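Local coordinates for putative baseplate protein (Unidentified phage, PDB 2FSD), which probably recognises the receptor on the surface of its Lactococcus lactis host, as the head domain of a phage receptor-binding protein, at residues A[69-83]-A[113-127]. Sequence-based numbering, arbitrary orientation.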
loop_
_atom_site.group_PDB
_atom_site.type_symbol
_atom_site.label_atom_id
_atom_site.label_comp_id
_atom_site.label_asym_id
_atom_site.label_seq_id
_atom_site.Cartn_x
_atom_site.Cartn_y
_atom_site.Cartn_z
ATOM N N VAL A 69 -5.065 0.119 16.465
ATOM C CA VAL A 69 -6.442 0.085 15.937
ATOM C C VAL A 69 -7.361 -0.963 16.619
ATOM O O VAL A 69 -6.883 -1.908 17.252
ATOM C CB VAL A 69 -6.451 -0.113 14.388
ATOM C CG1 VAL A 69 -5.901 1.157 13.689
ATOM C CG2 VAL A 69 -5.642 -1.377 13.958
ATOM N N PRO A 70 -8.695 -0.767 16.526
ATOM C CA PRO A 70 -9.661 -1.790 16.973
ATOM C C PRO A 70 -9.546 -3.139 16.237
ATOM O O PRO A 70 -9.097 -3.198 15.066
ATOM C CB PRO A 70 -11.018 -1.161 16.664
ATOM C CG PRO A 70 -10.764 0.311 16.503
ATOM C CD PRO A 70 -9.360 0.465 16.049
ATOM N N ASN A 71 -9.943 -4.207 16.932
ATOM C CA ASN A 71 -10.114 -5.516 16.313
ATOM C C ASN A 71 -10.880 -5.398 15.006
ATOM O O ASN A 71 -11.915 -4.741 14.945
ATOM C CB ASN A 71 -10.920 -6.438 17.224
ATOM C CG ASN A 71 -10.302 -6.605 18.587
ATOM O OD1 ASN A 71 -9.107 -6.431 18.761
ATOM N ND2 ASN A 71 -11.124 -6.951 19.566
ATOM N N VAL A 72 -10.367 -6.045 13.968
ATOM C CA VAL A 72 -10.993 -6.034 12.650
ATOM C C VAL A 72 -11.210 -7.469 12.221
ATOM O O VAL A 72 -10.257 -8.245 12.149
ATOM C CB VAL A 72 -10.086 -5.355 11.562
ATOM C CG1 VAL A 72 -10.922 -4.938 10.353
ATOM C CG2 VAL A 72 -9.314 -4.175 12.124
ATOM N N ALA A 73 -12.462 -7.805 11.914
ATOM C CA ALA A 73 -12.815 -9.122 11.395
ATOM C C ALA A 73 -12.409 -9.224 9.937
ATOM O O ALA A 73 -12.268 -8.203 9.273
ATOM C CB ALA A 73 -14.343 -9.381 11.538
ATOM N N PRO A 74 -12.225 -10.456 9.432
ATOM C CA PRO A 74 -11.898 -10.659 8.027
ATOM C C PRO A 74 -12.904 -9.987 7.093
ATOM O O PRO A 74 -14.100 -10.226 7.211
ATOM C CB PRO A 74 -11.942 -12.189 7.884
ATOM C CG PRO A 74 -11.569 -12.674 9.214
ATOM C CD PRO A 74 -12.260 -11.736 10.161
ATOM N N ASN A 75 -12.412 -9.150 6.180
ATOM C CA ASN A 75 -13.259 -8.417 5.218
ATOM C C ASN A 75 -14.041 -7.224 5.777
ATOM O O ASN A 75 -14.760 -6.559 5.031
ATOM C CB ASN A 75 -14.236 -9.360 4.480
ATOM C CG ASN A 75 -13.813 -9.637 3.051
ATOM O OD1 ASN A 75 -13.913 -8.765 2.177
ATOM N ND2 ASN A 75 -13.352 -10.866 2.800
ATOM N N PHE A 76 -13.926 -6.953 7.074
ATOM C CA PHE A 76 -14.560 -5.766 7.645
ATOM C C PHE A 76 -13.577 -4.589 7.715
ATOM O O PHE A 76 -12.362 -4.766 7.571
ATOM C CB PHE A 76 -15.160 -6.079 9.009
ATOM C CG PHE A 76 -16.541 -6.680 8.947
ATOM C CD1 PHE A 76 -16.721 -8.003 8.570
ATOM C CD2 PHE A 76 -17.657 -5.926 9.282
ATOM C CE1 PHE A 76 -18.008 -8.574 8.516
ATOM C CE2 PHE A 76 -18.946 -6.475 9.249
ATOM C CZ PHE A 76 -19.121 -7.806 8.865
ATOM N N ILE A 77 -14.119 -3.388 7.908
ATOM C CA ILE A 77 -13.328 -2.158 7.877
ATOM C C ILE A 77 -13.526 -1.338 9.162
ATOM O O ILE A 77 -14.644 -1.167 9.664
ATOM C CB ILE A 77 -13.610 -1.326 6.595
ATOM C CG1 ILE A 77 -13.288 -2.154 5.334
ATOM C CG2 ILE A 77 -12.732 -0.071 6.558
ATOM C CD1 ILE A 77 -14.110 -1.806 4.104
ATOM N N VAL A 78 -12.411 -0.863 9.704
ATOM C CA VAL A 78 -12.399 -0.071 10.914
ATOM C C VAL A 78 -11.841 1.324 10.584
ATOM O O VAL A 78 -10.742 1.429 10.016
ATOM C CB VAL A 78 -11.543 -0.775 11.973
ATOM C CG1 VAL A 78 -11.138 0.163 13.050
ATOM C CG2 VAL A 78 -12.320 -1.971 12.565
ATOM N N PRO A 79 -12.597 2.397 10.923
ATOM C CA PRO A 79 -12.070 3.767 10.782
ATOM C C PRO A 79 -10.855 4.042 11.647
ATOM O O PRO A 79 -10.758 3.538 12.777
ATOM C CB PRO A 79 -13.245 4.656 11.207
ATOM C CG PRO A 79 -14.451 3.797 11.116
ATOM C CD PRO A 79 -13.990 2.405 11.414
ATOM N N VAL A 80 -9.917 4.818 11.107
ATOM C CA VAL A 80 -8.663 5.124 11.810
ATOM C C VAL A 80 -8.526 6.629 12.039
ATOM O O VAL A 80 -8.415 7.074 13.184
ATOM C CB VAL A 80 -7.429 4.584 11.041
ATOM C CG1 VAL A 80 -6.142 4.756 11.875
ATOM C CG2 VAL A 80 -7.640 3.118 10.674
ATOM N N GLY A 81 -8.535 7.408 10.961
ATOM C CA GLY A 81 -8.414 8.859 11.081
ATOM C C GLY A 81 -9.171 9.633 10.026
ATOM O O GLY A 81 -9.701 9.053 9.084
ATOM N N THR A 82 -9.254 10.948 10.216
ATOM C CA THR A 82 -9.862 11.840 9.233
ATOM C C THR A 82 -8.926 13.032 8.953
ATOM O O THR A 82 -8.133 13.446 9.815
ATOM C CB THR A 82 -11.266 12.379 9.690
ATOM O OG1 THR A 82 -11.164 12.992 10.978
ATOM C CG2 THR A 82 -12.308 11.269 9.741
ATOM N N PHE A 83 -9.026 13.591 7.753
ATOM C CA PHE A 83 -8.194 14.754 7.410
ATOM C C PHE A 83 -8.801 16.043 7.984
ATOM O O PHE A 83 -10.021 16.254 7.894
ATOM C CB PHE A 83 -8.025 14.877 5.902
ATOM C CG PHE A 83 -7.345 13.693 5.277
ATOM C CD1 PHE A 83 -5.965 13.527 5.403
ATOM C CD2 PHE A 83 -8.082 12.730 4.571
ATOM C CE1 PHE A 83 -5.325 12.427 4.845
ATOM C CE2 PHE A 83 -7.440 11.630 3.997
ATOM C CZ PHE A 83 -6.066 11.479 4.135
ATOM N N MET A 113 -7.906 4.581 1.594
ATOM C CA MET A 113 -7.714 6.025 1.441
ATOM C C MET A 113 -8.897 6.610 0.666
ATOM O O MET A 113 -9.327 6.036 -0.330
ATOM C CB MET A 113 -6.394 6.317 0.716
ATOM C CG MET A 113 -6.198 7.765 0.288
ATOM S SD MET A 113 -6.002 8.958 1.642
ATOM C CE MET A 113 -6.106 10.493 0.722
ATOM N N SER A 114 -9.427 7.734 1.149
ATOM C CA SER A 114 -10.521 8.453 0.490
ATOM C C SER A 114 -10.595 9.887 1.017
ATOM O O SER A 114 -9.826 10.260 1.920
ATOM C CB SER A 114 -11.852 7.728 0.707
ATOM O OG SER A 114 -12.172 7.621 2.080
ATOM N N PRO A 115 -11.463 10.722 0.411
ATOM C CA PRO A 115 -11.871 11.967 1.072
ATOM C C PRO A 115 -12.295 11.770 2.532
ATOM O O PRO A 115 -12.100 12.661 3.345
ATOM C CB PRO A 115 -13.053 12.433 0.215
ATOM C CG PRO A 115 -12.715 11.941 -1.149
ATOM C CD PRO A 115 -12.058 10.601 -0.937
ATOM N N SER A 116 -12.841 10.598 2.856
ATOM C CA SER A 116 -13.366 10.314 4.195
ATOM C C SER A 116 -12.317 10.018 5.252
ATOM O O SER A 116 -12.648 9.947 6.439
ATOM C CB SER A 116 -14.338 9.146 4.135
ATOM O OG SER A 116 -15.339 9.421 3.182
ATOM N N GLY A 117 -11.068 9.832 4.826
ATOM C CA GLY A 117 -9.959 9.632 5.741
ATOM C C GLY A 117 -9.188 8.362 5.468
ATOM O O GLY A 117 -9.052 7.939 4.315
ATOM N N ILE A 118 -8.654 7.788 6.543
ATOM C CA ILE A 118 -7.928 6.527 6.522
ATOM C C ILE A 118 -8.738 5.517 7.323
ATOM O O ILE A 118 -9.273 5.832 8.377
ATOM C CB ILE A 118 -6.496 6.662 7.148
ATOM C CG1 ILE A 118 -5.620 7.641 6.339
ATOM C CG2 ILE A 118 -5.803 5.283 7.273
ATOM C CD1 ILE A 118 -5.205 7.144 4.979
ATOM N N ALA A 119 -8.854 4.313 6.788
ATOM C CA ALA A 119 -9.531 3.214 7.462
ATOM C C ALA A 119 -8.746 1.935 7.167
ATOM O O ALA A 119 -7.988 1.871 6.195
ATOM C CB ALA A 119 -10.979 3.105 6.989
ATOM N N VAL A 120 -8.902 0.926 8.011
ATOM C CA VAL A 120 -8.069 -0.267 7.886
ATOM C C VAL A 120 -8.905 -1.538 7.693
ATOM O O VAL A 120 -9.907 -1.737 8.359
ATOM C CB VAL A 120 -7.029 -0.353 9.056
ATOM C CG1 VAL A 120 -7.707 -0.458 10.421
ATOM C CG2 VAL A 120 -6.046 -1.490 8.826
ATOM N N GLY A 121 -8.480 -2.371 6.739
ATOM C CA GLY A 121 -9.157 -3.621 6.407
ATOM C C GLY A 121 -8.310 -4.844 6.694
ATOM O O GLY A 121 -7.088 -4.750 6.799
ATOM N N ASN A 122 -8.980 -5.987 6.843
ATOM C CA ASN A 122 -8.332 -7.254 7.158
ATOM C C ASN A 122 -8.473 -8.274 6.023
ATOM O O ASN A 122 -9.539 -8.896 5.875
ATOM C CB ASN A 122 -8.913 -7.856 8.436
ATOM C CG ASN A 122 -8.196 -9.105 8.852
ATOM O OD1 ASN A 122 -7.262 -9.542 8.182
ATOM N ND2 ASN A 122 -8.621 -9.694 9.965
ATOM N N PRO A 123 -7.388 -8.467 5.236
ATOM C CA PRO A 123 -7.402 -9.401 4.117
ATOM C C PRO A 123 -7.097 -10.842 4.540
ATOM O O PRO A 123 -7.061 -11.736 3.694
ATOM C CB PRO A 123 -6.302 -8.858 3.209
ATOM C CG PRO A 123 -5.317 -8.277 4.140
ATOM C CD PRO A 123 -6.076 -7.811 5.368
ATOM N N ASN A 124 -6.907 -11.047 5.839
ATOM C CA ASN A 124 -6.617 -12.350 6.416
ATOM C C ASN A 124 -7.903 -13.047 6.828
ATOM O O ASN A 124 -8.904 -12.391 7.080
ATOM C CB ASN A 124 -5.706 -12.169 7.634
ATOM C CG ASN A 124 -4.433 -11.440 7.286
ATOM O OD1 ASN A 124 -3.686 -11.879 6.407
ATOM N ND2 ASN A 124 -4.181 -10.310 7.949
ATOM N N ASN A 125 -7.867 -14.376 6.915
ATOM C CA ASN A 125 -9.059 -15.159 7.252
ATOM C C ASN A 125 -9.328 -15.302 8.766
ATOM O O ASN A 125 -10.318 -15.913 9.167
ATOM C CB ASN A 125 -9.023 -16.531 6.544
ATOM C CG ASN A 125 -8.016 -17.512 7.151
ATOM O OD1 ASN A 125 -7.355 -17.236 8.153
ATOM N ND2 ASN A 125 -7.920 -18.682 6.542
ATOM N N THR A 126 -8.443 -14.742 9.592
ATOM C CA THR A 126 -8.670 -14.618 11.043
ATOM C C THR A 126 -8.779 -13.141 11.406
ATOM O O THR A 126 -8.321 -12.273 10.652
ATOM C CB THR A 126 -7.532 -15.225 11.887
ATOM O OG1 THR A 126 -7.867 -15.115 13.274
ATOM C CG2 THR A 126 -6.215 -14.478 11.692
ATOM N N SER A 127 -9.382 -12.861 12.558
ATOM C CA SER A 127 -9.544 -11.485 13.030
ATOM C C SER A 127 -8.190 -10.907 13.435
ATOM O O SER A 127 -7.365 -11.601 14.016
ATOM C CB SER A 127 -10.525 -11.417 14.210
ATOM O OG SER A 127 -10.625 -10.085 14.711
HETATM O O HOH W 1 -11.327 -5.547 4.773
HETATM O O HOH W 2 -11.198 13.192 6.088
#
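M113 meets F83 in a Met-aromatic contact made at the ring's edge: SD comes to 3.5 Å from CZ, the two side chains crossing at about a right angle. F83 takes up this place with CG anti to its carbonyl carbon (chi1 -61°), which also brings CE2 beside the backbone O of S114. A water links F83 N to P115 O, inside the type I turn from S114 to G117. There G117 CA makes a CA-H...O contact with G81 O at 3.4 Å, the two backbones lying close together. I118 marks a classic beta bulge: its O accepts from both V80 N and G81 N, which arrive from the same face of the carbonyl plane, while its own N returns a bond to G81 O at 3.0 Å. Past the bulge, A119 CB packs on I77 CG2 at 3.7 Å. V120 pairs with V78 through two nearly straight backbone bonds, and its side chain points into the barrel. With chi1 at 62°, CG1 sits between backbone N and carbonyl carbon and reaches V80 CG2 at 3.6 Å, with V69 meeting it tip to tip; I133 of strand 132-140 adds to this apolar cluster. N75 N donates to N122 O in the carbonyl plane, with an N-H...O angle of 172°. The N122 amide works both ends: OD1 takes N124 N in an Asx turn, and ND2 donates to T126 O at 2.7 Å and to V72 O at 3.1 Å. P74 lies against the carbonyl oxygens of N124 to T126, and S127 OG, bonded to N129, adds a weak bond to V72 O. Antiparallel strands 77-82 and 117-121 are thus joined by backbone bonds over an apolar interior, whereas one buried asparagine amide, fixed in rotation by partners on both its atoms, ties together the loops where 117-121 ends and 77-82 begins.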